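Long-range contacts in RagB/SusD domain protein (Flavobacterium johnsoniae, PDB 5J90), which binds chitin as a SusD homolog, probably holding chitin chains or fragments at the outer membrane for uptake through a partner transporter: residues N38-L43 / I327-A332; L55-W60 / E431-W436; T289-P294 / H312-G317; N395-V400 / K446-L451. One frame throughout, in Å; residues are numbered along the deposited sequence.

Contact 1: residues N38-L43 / I327-A332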
# COMPACT_ATOMS: atom_id res chain seq x y z
N ASN A 38 18.01 -12.60 25.55
CA ASN A 38 17.15 -12.19 26.65
C ASN A 38 16.22 -11.02 26.33
O ASN A 38 15.42 -10.62 27.18
CB ASN A 38 17.98 -11.85 27.89
CG ASN A 38 18.54 -13.08 28.57
OD1 ASN A 38 17.94 -14.16 28.51
ND2 ASN A 38 19.69 -12.93 29.21
N ASN A 39 16.32 -10.49 25.12
CA ASN A 39 15.57 -9.27 24.79
C ASN A 39 14.86 -9.26 23.44
O ASN A 39 14.42 -8.21 23.00
CB ASN A 39 16.44 -8.02 24.94
CG ASN A 39 16.81 -7.75 26.39
OD1 ASN A 39 16.04 -7.16 27.15
ND2 ASN A 39 18.00 -8.19 26.78
N ILE A 40 14.74 -10.41 22.79
CA ILE A 40 13.84 -10.51 21.64
C ILE A 40 12.43 -10.30 22.18
O ILE A 40 11.71 -9.38 21.75
CB ILE A 40 13.98 -11.86 20.92
CG1 ILE A 40 15.39 -11.97 20.33
CG2 ILE A 40 12.91 -12.02 19.84
CD1 ILE A 40 15.81 -13.39 20.05
N GLN A 41 12.04 -11.13 23.14
CA GLN A 41 11.03 -10.75 24.12
C GLN A 41 11.77 -10.44 25.40
O GLN A 41 12.56 -11.25 25.88
CB GLN A 41 10.03 -11.89 24.36
CG GLN A 41 9.16 -12.15 23.16
CD GLN A 41 8.03 -13.10 23.46
OE1 GLN A 41 8.14 -13.95 24.36
NE2 GLN A 41 6.94 -12.98 22.73
N VAL A 42 11.55 -9.25 25.96
CA VAL A 42 12.26 -8.88 27.18
C VAL A 42 11.84 -9.77 28.34
O VAL A 42 10.69 -9.76 28.76
CB VAL A 42 12.06 -7.40 27.52
CG1 VAL A 42 12.69 -7.08 28.88
CG2 VAL A 42 12.66 -6.52 26.43
N LEU A 43 12.77 -10.57 28.84
CA LEU A 43 12.43 -11.56 29.85
C LEU A 43 12.32 -10.95 31.23
O LEU A 43 11.53 -11.43 32.06
CB LEU A 43 13.43 -12.71 29.83
CG LEU A 43 13.46 -13.51 28.53
CD1 LEU A 43 14.38 -14.72 28.67
CD2 LEU A 43 12.06 -13.94 28.09
N ILE A 327 10.73 -20.20 26.45
CA ILE A 327 9.87 -19.24 25.76
C ILE A 327 9.98 -19.49 24.26
O ILE A 327 11.02 -19.25 23.65
CB ILE A 327 10.26 -17.79 26.08
CG1 ILE A 327 10.20 -17.51 27.59
CG2 ILE A 327 9.37 -16.81 25.34
CD1 ILE A 327 11.50 -17.74 28.33
N TYR A 328 8.90 -20.01 23.68
CA TYR A 328 8.90 -20.38 22.26
C TYR A 328 8.69 -19.16 21.38
O TYR A 328 7.80 -18.34 21.62
CB TYR A 328 7.83 -21.43 21.97
CG TYR A 328 8.23 -22.81 22.46
CD1 TYR A 328 8.14 -23.13 23.81
CD2 TYR A 328 8.75 -23.76 21.59
CE1 TYR A 328 8.53 -24.38 24.26
CE2 TYR A 328 9.14 -25.00 22.04
CZ TYR A 328 9.02 -25.31 23.38
OH TYR A 328 9.41 -26.55 23.83
N LEU A 329 9.54 -19.03 20.36
CA LEU A 329 9.45 -17.91 19.44
C LEU A 329 9.10 -18.33 18.01
O LEU A 329 8.63 -17.51 17.23
CB LEU A 329 10.75 -17.10 19.46
CG LEU A 329 11.04 -16.41 20.80
CD1 LEU A 329 12.44 -15.81 20.77
CD2 LEU A 329 9.99 -15.35 21.09
N MET A 330 9.32 -19.60 17.67
CA MET A 330 8.87 -20.14 16.39
C MET A 330 8.75 -21.65 16.49
O MET A 330 9.75 -22.36 16.62
CB MET A 330 9.84 -19.76 15.26
CG MET A 330 9.39 -20.25 13.88
SD MET A 330 10.59 -19.91 12.57
CE MET A 330 10.36 -18.17 12.34
N ASN A 331 7.52 -22.15 16.45
CA ASN A 331 7.26 -23.58 16.56
C ASN A 331 7.35 -24.30 15.23
O ASN A 331 7.07 -23.71 14.18
CB ASN A 331 5.85 -23.84 17.10
CG ASN A 331 5.62 -23.24 18.46
OD1 ASN A 331 6.47 -23.32 19.34
ND2 ASN A 331 4.44 -22.66 18.65
N ALA A 332 7.70 -25.58 15.26
CA ALA A 332 7.68 -26.38 14.04
C ALA A 332 6.33 -26.32 13.33
O ALA A 332 6.28 -26.35 12.09
CB ALA A 332 8.08 -27.82 14.36

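Contact 2: residues L55-W60 / E431-W436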
# COMPACT_ATOMS: atom_id res chain seq x y z
N LEU A 55 1.01 -5.26 26.02
CA LEU A 55 -0.07 -4.29 25.86
C LEU A 55 -0.17 -3.77 24.42
O LEU A 55 -0.83 -2.76 24.14
CB LEU A 55 0.09 -3.13 26.85
CG LEU A 55 -0.16 -3.53 28.31
CD1 LEU A 55 0.27 -2.43 29.27
CD2 LEU A 55 -1.63 -3.83 28.50
N ASN A 56 0.45 -4.50 23.49
CA ASN A 56 0.26 -4.21 22.07
C ASN A 56 -0.14 -5.48 21.31
O ASN A 56 -1.29 -5.89 21.38
CB ASN A 56 1.41 -3.38 21.44
CG ASN A 56 2.79 -3.98 21.67
OD1 ASN A 56 3.21 -4.89 20.96
ND2 ASN A 56 3.54 -3.41 22.61
N SER A 57 0.80 -6.13 20.65
CA SER A 57 0.44 -7.26 19.80
C SER A 57 -0.16 -8.47 20.54
O SER A 57 -0.95 -9.22 19.95
CB SER A 57 1.61 -7.68 18.93
OG SER A 57 2.75 -8.03 19.69
N ASP A 58 0.18 -8.68 21.82
CA ASP A 58 -0.46 -9.79 22.55
C ASP A 58 -1.97 -9.62 22.62
O ASP A 58 -2.71 -10.60 22.75
CB ASP A 58 0.09 -9.91 23.98
CG ASP A 58 1.43 -10.62 24.04
OD1 ASP A 58 1.88 -11.20 23.02
OD2 ASP A 58 2.05 -10.60 25.14
N ILE A 59 -2.42 -8.37 22.54
CA ILE A 59 -3.84 -8.05 22.60
C ILE A 59 -4.44 -7.86 21.19
O ILE A 59 -5.48 -8.41 20.88
CB ILE A 59 -4.09 -6.83 23.50
CG1 ILE A 59 -3.65 -7.16 24.94
CG2 ILE A 59 -5.54 -6.39 23.43
CD1 ILE A 59 -3.84 -6.02 25.92
N TRP A 60 -3.77 -7.08 20.34
CA TRP A 60 -4.28 -6.84 18.99
C TRP A 60 -4.42 -8.14 18.19
O TRP A 60 -5.31 -8.25 17.34
CB TRP A 60 -3.39 -5.85 18.25
CG TRP A 60 -3.31 -4.48 18.90
CD1 TRP A 60 -4.27 -3.85 19.65
CD2 TRP A 60 -2.20 -3.58 18.84
NE1 TRP A 60 -3.82 -2.62 20.06
CE2 TRP A 60 -2.55 -2.43 19.58
CE3 TRP A 60 -0.94 -3.63 18.23
CZ2 TRP A 60 -1.69 -1.34 19.72
CZ3 TRP A 60 -0.09 -2.55 18.37
CH2 TRP A 60 -0.46 -1.42 19.11
N GLU A 431 2.55 -16.21 21.46
CA GLU A 431 3.43 -15.24 20.79
C GLU A 431 2.65 -14.28 19.86
O GLU A 431 2.52 -14.50 18.65
CB GLU A 431 4.55 -15.98 20.04
CG GLU A 431 5.83 -15.18 19.88
CD GLU A 431 5.62 -13.89 19.09
OE1 GLU A 431 5.64 -13.94 17.84
OE2 GLU A 431 5.41 -12.83 19.72
N GLY A 432 2.15 -13.21 20.45
CA GLY A 432 1.22 -12.34 19.76
C GLY A 432 1.76 -11.55 18.58
O GLY A 432 0.99 -11.19 17.70
N GLN A 433 3.07 -11.30 18.54
CA GLN A 433 3.62 -10.47 17.47
C GLN A 433 3.46 -11.12 16.09
O GLN A 433 2.98 -10.47 15.16
CB GLN A 433 5.08 -10.13 17.77
CG GLN A 433 5.79 -9.32 16.68
CD GLN A 433 5.25 -7.90 16.51
OE1 GLN A 433 4.63 -7.33 17.42
NE2 GLN A 433 5.48 -7.34 15.33
N GLU A 434 3.83 -12.39 15.96
CA GLU A 434 3.67 -13.05 14.68
C GLU A 434 2.20 -13.15 14.30
O GLU A 434 1.84 -12.98 13.14
CB GLU A 434 4.33 -14.43 14.72
CG GLU A 434 4.32 -15.15 13.37
CD GLU A 434 4.95 -14.35 12.24
OE1 GLU A 434 5.78 -13.46 12.50
OE2 GLU A 434 4.62 -14.62 11.07
N ALA A 435 1.33 -13.43 15.27
CA ALA A 435 -0.10 -13.53 15.00
C ALA A 435 -0.67 -12.21 14.50
O ALA A 435 -1.51 -12.19 13.60
CB ALA A 435 -0.86 -14.01 16.25
N TRP A 436 -0.23 -11.10 15.10
CA TRP A 436 -0.64 -9.75 14.66
C TRP A 436 -0.17 -9.47 13.23
O TRP A 436 -0.93 -8.93 12.42
CB TRP A 436 -0.12 -8.69 15.64
CG TRP A 436 -0.41 -7.25 15.27
CD1 TRP A 436 -1.60 -6.72 14.88
CD2 TRP A 436 0.53 -6.17 15.30
NE1 TRP A 436 -1.46 -5.36 14.64
CE2 TRP A 436 -0.16 -5.00 14.90
CE3 TRP A 436 1.89 -6.07 15.64
CZ2 TRP A 436 0.47 -3.76 14.81
CZ3 TRP A 436 2.51 -4.83 15.55
CH2 TRP A 436 1.80 -3.69 15.14

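Contact 3: residues T289-P294 / H312-G317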
# COMPACT_ATOMS: atom_id res chain seq x y z
N THR A 289 -8.80 -22.37 34.21
CA THR A 289 -10.22 -22.14 34.44
C THR A 289 -10.43 -20.91 35.32
O THR A 289 -9.59 -20.57 36.15
CB THR A 289 -10.93 -23.37 35.05
OG1 THR A 289 -10.26 -23.76 36.26
CG2 THR A 289 -10.90 -24.53 34.07
N SER A 290 -11.57 -20.25 35.11
CA SER A 290 -11.89 -18.97 35.74
C SER A 290 -12.16 -19.10 37.24
O SER A 290 -12.78 -20.07 37.68
CB SER A 290 -13.12 -18.38 35.04
OG SER A 290 -13.62 -17.24 35.72
N LYS A 291 -11.72 -18.12 38.01
CA LYS A 291 -12.04 -18.07 39.45
C LYS A 291 -13.50 -17.68 39.64
O LYS A 291 -14.19 -18.22 40.51
CB LYS A 291 -11.13 -17.07 40.16
CG LYS A 291 -11.41 -16.88 41.66
CD LYS A 291 -10.49 -15.82 42.23
CE LYS A 291 -10.67 -15.66 43.74
NZ LYS A 291 -10.25 -16.89 44.47
N GLN A 292 -13.98 -16.74 38.83
CA GLN A 292 -15.35 -16.23 38.92
C GLN A 292 -16.37 -17.25 38.45
O GLN A 292 -17.47 -17.35 38.99
CB GLN A 292 -15.49 -14.95 38.11
CG GLN A 292 -16.86 -14.29 38.21
CD GLN A 292 -16.92 -12.98 37.45
OE1 GLN A 292 -15.89 -12.41 37.08
NE2 GLN A 292 -18.13 -12.50 37.19
N PHE A 293 -15.99 -18.01 37.42
CA PHE A 293 -16.85 -19.02 36.82
C PHE A 293 -16.16 -20.37 36.92
O PHE A 293 -15.54 -20.83 35.96
CB PHE A 293 -17.12 -18.66 35.35
CG PHE A 293 -17.70 -17.29 35.16
CD1 PHE A 293 -19.04 -17.05 35.40
CD2 PHE A 293 -16.90 -16.23 34.73
CE1 PHE A 293 -19.58 -15.78 35.22
CE2 PHE A 293 -17.43 -14.97 34.56
CZ PHE A 293 -18.77 -14.74 34.80
N PRO A 294 -16.23 -21.00 38.10
CA PRO A 294 -15.46 -22.22 38.38
C PRO A 294 -15.55 -23.28 37.30
O PRO A 294 -16.64 -23.60 36.81
CB PRO A 294 -16.08 -22.73 39.69
CG PRO A 294 -16.55 -21.49 40.37
CD PRO A 294 -17.04 -20.58 39.27
N HIS A 312 -13.60 -7.98 35.52
CA HIS A 312 -13.07 -9.01 34.63
C HIS A 312 -11.80 -9.71 35.12
O HIS A 312 -11.34 -10.66 34.48
CB HIS A 312 -12.83 -8.44 33.23
CG HIS A 312 -14.07 -7.94 32.55
ND1 HIS A 312 -14.47 -6.63 32.61
CD2 HIS A 312 -15.02 -8.59 31.84
CE1 HIS A 312 -15.60 -6.48 31.95
NE2 HIS A 312 -15.96 -7.66 31.47
N GLN A 313 -11.24 -9.26 36.24
CA GLN A 313 -9.95 -9.81 36.68
C GLN A 313 -10.01 -11.29 37.03
O GLN A 313 -8.99 -11.97 37.05
CB GLN A 313 -9.39 -9.03 37.86
CG GLN A 313 -10.07 -9.35 39.18
CD GLN A 313 -9.65 -8.40 40.28
OE1 GLN A 313 -8.92 -7.44 40.04
NE2 GLN A 313 -10.11 -8.66 41.50
N ASP A 314 -11.21 -11.78 37.34
CA ASP A 314 -11.38 -13.17 37.73
C ASP A 314 -11.88 -14.06 36.59
O ASP A 314 -12.28 -15.20 36.81
CB ASP A 314 -12.26 -13.30 38.98
CG ASP A 314 -11.55 -12.85 40.24
OD1 ASP A 314 -10.30 -12.94 40.29
OD2 ASP A 314 -12.23 -12.41 41.19
N PHE A 315 -11.82 -13.54 35.36
CA PHE A 315 -11.97 -14.39 34.18
C PHE A 315 -10.72 -15.28 34.05
O PHE A 315 -9.82 -15.22 34.89
CB PHE A 315 -12.16 -13.51 32.92
CG PHE A 315 -13.57 -13.00 32.73
CD1 PHE A 315 -14.25 -12.36 33.76
CD2 PHE A 315 -14.22 -13.16 31.51
CE1 PHE A 315 -15.54 -11.89 33.57
CE2 PHE A 315 -15.51 -12.69 31.32
CZ PHE A 315 -16.17 -12.05 32.35
N SER A 316 -10.65 -16.11 33.00
CA SER A 316 -9.55 -17.07 32.88
C SER A 316 -8.17 -16.43 32.75
O SER A 316 -7.97 -15.50 31.97
CB SER A 316 -9.78 -18.02 31.70
OG SER A 316 -10.77 -19.00 31.99
N GLY A 317 -7.21 -16.95 33.51
CA GLY A 317 -5.84 -16.49 33.40
C GLY A 317 -5.08 -17.24 32.31
O GLY A 317 -5.57 -18.22 31.75
O HOH W 1 -7.82 -18.35 36.04
O HOH W 2 -9.29 -16.46 37.31
O HOH W 3 -13.74 -10.77 37.44

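Contact 4: residues N395-V400 / K446-L451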
# COMPACT_ATOMS: atom_id res chain seq x y z
N ASN A 395 -21.06 -6.40 25.74
CA ASN A 395 -19.80 -6.91 25.19
C ASN A 395 -19.95 -8.21 24.41
O ASN A 395 -18.96 -8.77 23.93
CB ASN A 395 -18.77 -7.09 26.30
CG ASN A 395 -18.40 -5.77 26.96
OD1 ASN A 395 -18.44 -4.71 26.33
ND2 ASN A 395 -18.02 -5.83 28.23
N ASN A 396 -21.18 -8.70 24.29
CA ASN A 396 -21.45 -9.97 23.61
C ASN A 396 -21.23 -9.88 22.10
O ASN A 396 -21.26 -8.79 21.52
CB ASN A 396 -22.90 -10.43 23.85
CG ASN A 396 -23.16 -10.82 25.28
OD1 ASN A 396 -22.29 -10.71 26.15
ND2 ASN A 396 -24.38 -11.28 25.55
N SER A 397 -21.01 -11.03 21.47
CA SER A 397 -20.97 -11.08 20.02
C SER A 397 -21.30 -12.46 19.45
O SER A 397 -20.93 -13.48 20.03
CB SER A 397 -19.58 -10.68 19.51
OG SER A 397 -19.56 -10.65 18.09
N ASP A 398 -21.98 -12.47 18.31
CA ASP A 398 -22.07 -13.67 17.49
C ASP A 398 -20.65 -14.03 17.04
O ASP A 398 -19.80 -13.14 16.93
CB ASP A 398 -22.93 -13.43 16.24
CG ASP A 398 -24.38 -13.15 16.57
OD1 ASP A 398 -24.85 -13.58 17.64
OD2 ASP A 398 -25.06 -12.52 15.73
N PRO A 399 -20.40 -15.31 16.76
CA PRO A 399 -19.07 -15.69 16.30
C PRO A 399 -18.74 -15.05 14.95
O PRO A 399 -19.64 -14.78 14.15
CB PRO A 399 -19.17 -17.21 16.15
CG PRO A 399 -20.63 -17.47 15.94
CD PRO A 399 -21.35 -16.44 16.75
N VAL A 400 -17.45 -14.81 14.70
CA VAL A 400 -17.00 -14.26 13.42
C VAL A 400 -16.09 -15.19 12.62
O VAL A 400 -16.05 -15.09 11.40
CB VAL A 400 -16.32 -12.87 13.58
CG1 VAL A 400 -17.34 -11.83 14.03
CG2 VAL A 400 -15.14 -12.93 14.54
N LYS A 446 -10.70 -14.35 11.65
CA LYS A 446 -11.59 -13.23 11.92
C LYS A 446 -11.61 -12.96 13.43
O LYS A 446 -11.71 -13.90 14.23
CB LYS A 446 -13.02 -13.53 11.43
CG LYS A 446 -13.11 -13.97 9.97
CD LYS A 446 -12.56 -12.93 9.00
CE LYS A 446 -13.41 -11.68 8.97
NZ LYS A 446 -13.04 -10.80 7.82
N LEU A 447 -11.51 -11.69 13.80
CA LEU A 447 -11.46 -11.27 15.20
C LEU A 447 -12.61 -10.31 15.54
O LEU A 447 -13.10 -9.59 14.67
CB LEU A 447 -10.13 -10.57 15.51
CG LEU A 447 -8.84 -11.38 15.28
CD1 LEU A 447 -7.61 -10.51 15.53
CD2 LEU A 447 -8.81 -12.64 16.14
N PHE A 448 -13.02 -10.29 16.80
CA PHE A 448 -14.07 -9.35 17.21
C PHE A 448 -13.56 -7.91 17.14
O PHE A 448 -12.51 -7.59 17.71
CB PHE A 448 -14.54 -9.64 18.64
CG PHE A 448 -15.15 -11.00 18.82
CD1 PHE A 448 -16.16 -11.45 17.98
CD2 PHE A 448 -14.74 -11.82 19.86
CE1 PHE A 448 -16.73 -12.70 18.16
CE2 PHE A 448 -15.31 -13.08 20.04
CZ PHE A 448 -16.30 -13.51 19.19
N PRO A 449 -14.31 -7.02 16.47
CA PRO A 449 -13.91 -5.61 16.41
C PRO A 449 -14.02 -4.92 17.78
O PRO A 449 -14.84 -5.32 18.61
CB PRO A 449 -14.90 -5.00 15.42
CG PRO A 449 -16.09 -5.92 15.47
CD PRO A 449 -15.50 -7.29 15.64
N VAL A 450 -13.21 -3.90 18.01
CA VAL A 450 -13.33 -3.15 19.26
C VAL A 450 -14.68 -2.44 19.32
O VAL A 450 -15.29 -2.16 18.29
CB VAL A 450 -12.18 -2.13 19.47
CG1 VAL A 450 -10.83 -2.85 19.53
CG2 VAL A 450 -12.18 -1.04 18.38
N LEU A 451 -15.14 -2.16 20.54
CA LEU A 451 -16.39 -1.44 20.76
C LEU A 451 -16.12 0.03 21.05
O LEU A 451 -17.01 0.87 20.90
CB LEU A 451 -17.17 -2.06 21.92
CG LEU A 451 -17.65 -3.48 21.64
CD1 LEU A 451 -18.32 -4.08 22.87
CD2 LEU A 451 -18.58 -3.50 20.44

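Contact 1: residues N38-L43 / I327-A332
Leu329 and Ile327 reach from one side of this contact to meet Ile40, Gln41 and Leu43 on the other, and every residue that touches is buried. The closer packing surrounds the Gln41 side chain. Its CG lies beside the backbone N (chi1 -69°) and the chain runs extended from there; Gln41 and Leu329 run past one another antiparallel, Gln41 CD resting 3.8 Å from Leu329 CD2. At the end of the amide, Gln41 OE1 comes to 3.3 Å from Ile327 CG2, a polar atom set against a methyl, while NE2 has a weak hydrogen bond to Gln53. Methyl contacts lie next to this amide. Leu43 CD2 and Ile327 CD1 approach tip to tip at 3.8 Å, and Leu329 CD1 sits 3.9 Å from Ile40 CG2, the side chains meeting at a slant.

The backbones, by contrast, stay well apart: the nearest CA atoms, those of Gln41 and Leu329, are 8.7 Å from each other, and no hydrogen bond spans the contact. Side chains alone bridge the gap. The more open side is marked by Tyr328, which points away, is partly exposed and bonds through OH to Lys245. Helix 113-134 lies against the packed side, its Leu122 and Glu125 touching Ile40. Strand 326-328 pairs antiparallel with 244-247, and Leu329 and Met330 both face Phe244 on that partner, the arrangement of a classic beta bulge.

Contact 2: residues L55-W60 / E431-W436
The Trp60 and Trp436 side chains run alongside one another in a common direction, but their rings are inclined rather than stacked: the six-membered rings have planes 52° apart and centroids separated by 5.1 Å. Trp60 CE3 stands over one face of the Trp436 indole, toward its rim, at 3.7 Å from Trp436 CE2. Trp60 CB makes a CH-pi contact over the Trp436 five-membered ring, 4.3 Å from its centroid. Trp436 CG is anti to its backbone N (chi1 176°), and Ser57 CB packs obliquely against the same indole at CE3, 3.7 Å away. Each indole N-H is held elsewhere, Trp60 NE1 by Asn76 O and Trp436 NE1 by Val465 O.

Polar groups join the helix starts. Ser57 OG donates to Gln433 OE1 over 3.0 Å, tilted 21° from the amide carbonyl plane. Gly432 has no side chain, and its CA comes within 4.1 Å of Asp58 CA; Gly432 N gives a long, bent bond of 3.3 Å to Asp58 OD1, while Asp58 OD2 is bonded by Tyr49 OH. Glu431, the N-cap of helix 432-442, accepts from Gln433 N and Glu434 N.

Two carboxylates thus gather at one helix N-terminus, and Gln53 NE2 bonds to both Asp58 OD1 and Glu431 OE2. That shared amide donor and the helix-end N-H groups would be expected to temper the repulsion between them.

Contact 3: residues T289-P294 / H312-G317
Asp314 O is gripped by two donors from the facing loop. Ser290 OG gives it a short bond of 2.7 Å that lies in the carbonyl plane, on a lone pair. Gln292 N adds a nearly straight one of 3.1 Å (N-H...O angle 167°), tilted from that plane. The serine hydroxyl works twice: anti to its own backbone N (chi1 171°), it donates to Asp314 O and accepts from Phe293 N at 3.0 Å, three residues on, which makes an ST motif. One side chain therefore shapes its own loop and ties it to the other.

The carbonyl that is gripped belongs to a type I beta turn running from His312 to Phe315, closed by Phe315 N bonding back to His312 O. Both loops lie in the long helix-free connection between helix 283-286 and strand 326-328.

At the last residue of the turn, two phenyl rings meet in a T-shaped pair. The edge of Phe293, at CE2, is directed at one face of Phe315, with planes at 89° and CE2 3.7 Å from Phe315 CE1. His312 CD2 lies over the opposite face of Phe315, so one face of the ring is covered by its own segment and the other by the facing loop. Gln292 OE1 passes beside the same ring, 3.6 Å from Phe315 CE1, and accepts a hydrogen bond from a water, which in turn accepts from Asp314 N.

Toward solvent, the aliphatic part of Lys291 runs alongside Asp314 and CD comes to 3.5 Å from OD1, but Lys291 NZ is 5.8 Å from that oxygen. Elsewhere a water bridges Thr289 O and Gly317 N.

Contact 4: residues N395-V400 / K446-L451
The chain from Asn395 to Val400 runs roughly antiparallel to that from Lys446 to Leu451, their end-to-end directions 159° apart, with CA atoms 5.7 Å apart at Val400 and Lys446 and 7.8 Å apart at Asn395 and Leu451. Neither segment is a regular strand, and no hydrogen bond crosses between them.

Phe448 fills the middle. Its CG lies beside the backbone N (chi1 -62°), and the ring enters with an edge toward the other loop: CE1 comes to 3.3 Å from Asp398 O, which sits near the ring plane. Ser397 OG approaches obliquely, 3.5 Å from Phe448 CE1, while donating to Asp398 O at 2.8 Å.

At one end Val400 leans across Phe448, CG2 lying 3.9 Å from Phe448 CD1, and the same methyl rests on the Lys446 carbonyl. Lys446 CB lies 3.4 Å from Val400 O before the lysine bends away at chi2 and chi3. At the other end Leu451 CD1 meets the amide oxygen of Asn395, whose ND2 is bonded to Asp389.

The direct contact thus mixes apolar packing with C-H groups set against carbonyl and hydroxyl oxygens. Polar links are supplied from outside by Arg301, whose guanidinium serves both segments through Asn395 O and Pro449 O, and by Asn401 OD1, which accepts from Lys446 N.

Contacts 1 and 2 lie deep in the chain, their centres about 9 and 6 Å from the chain's centre, whereas those of contacts 3 and 4 are about 26 and 22 Å out. The inner pair have centres about 13 Å apart and touch where Gln41 packs on Glu431; helices 46-54 and 113-134 border both. Contact 4 reaches contact 2 through Leu447 and Trp60, and approaches contact 3 at Asn395 and His312, both bonded to Asp389. Along the chain, contact 3 falls between the segments of contacts 1 and 2, while contact 2 crosses contacts 1 and 4. Early and late segments thus meet in the predominantly helical SusD-like fold, with long loops joined at the periphery.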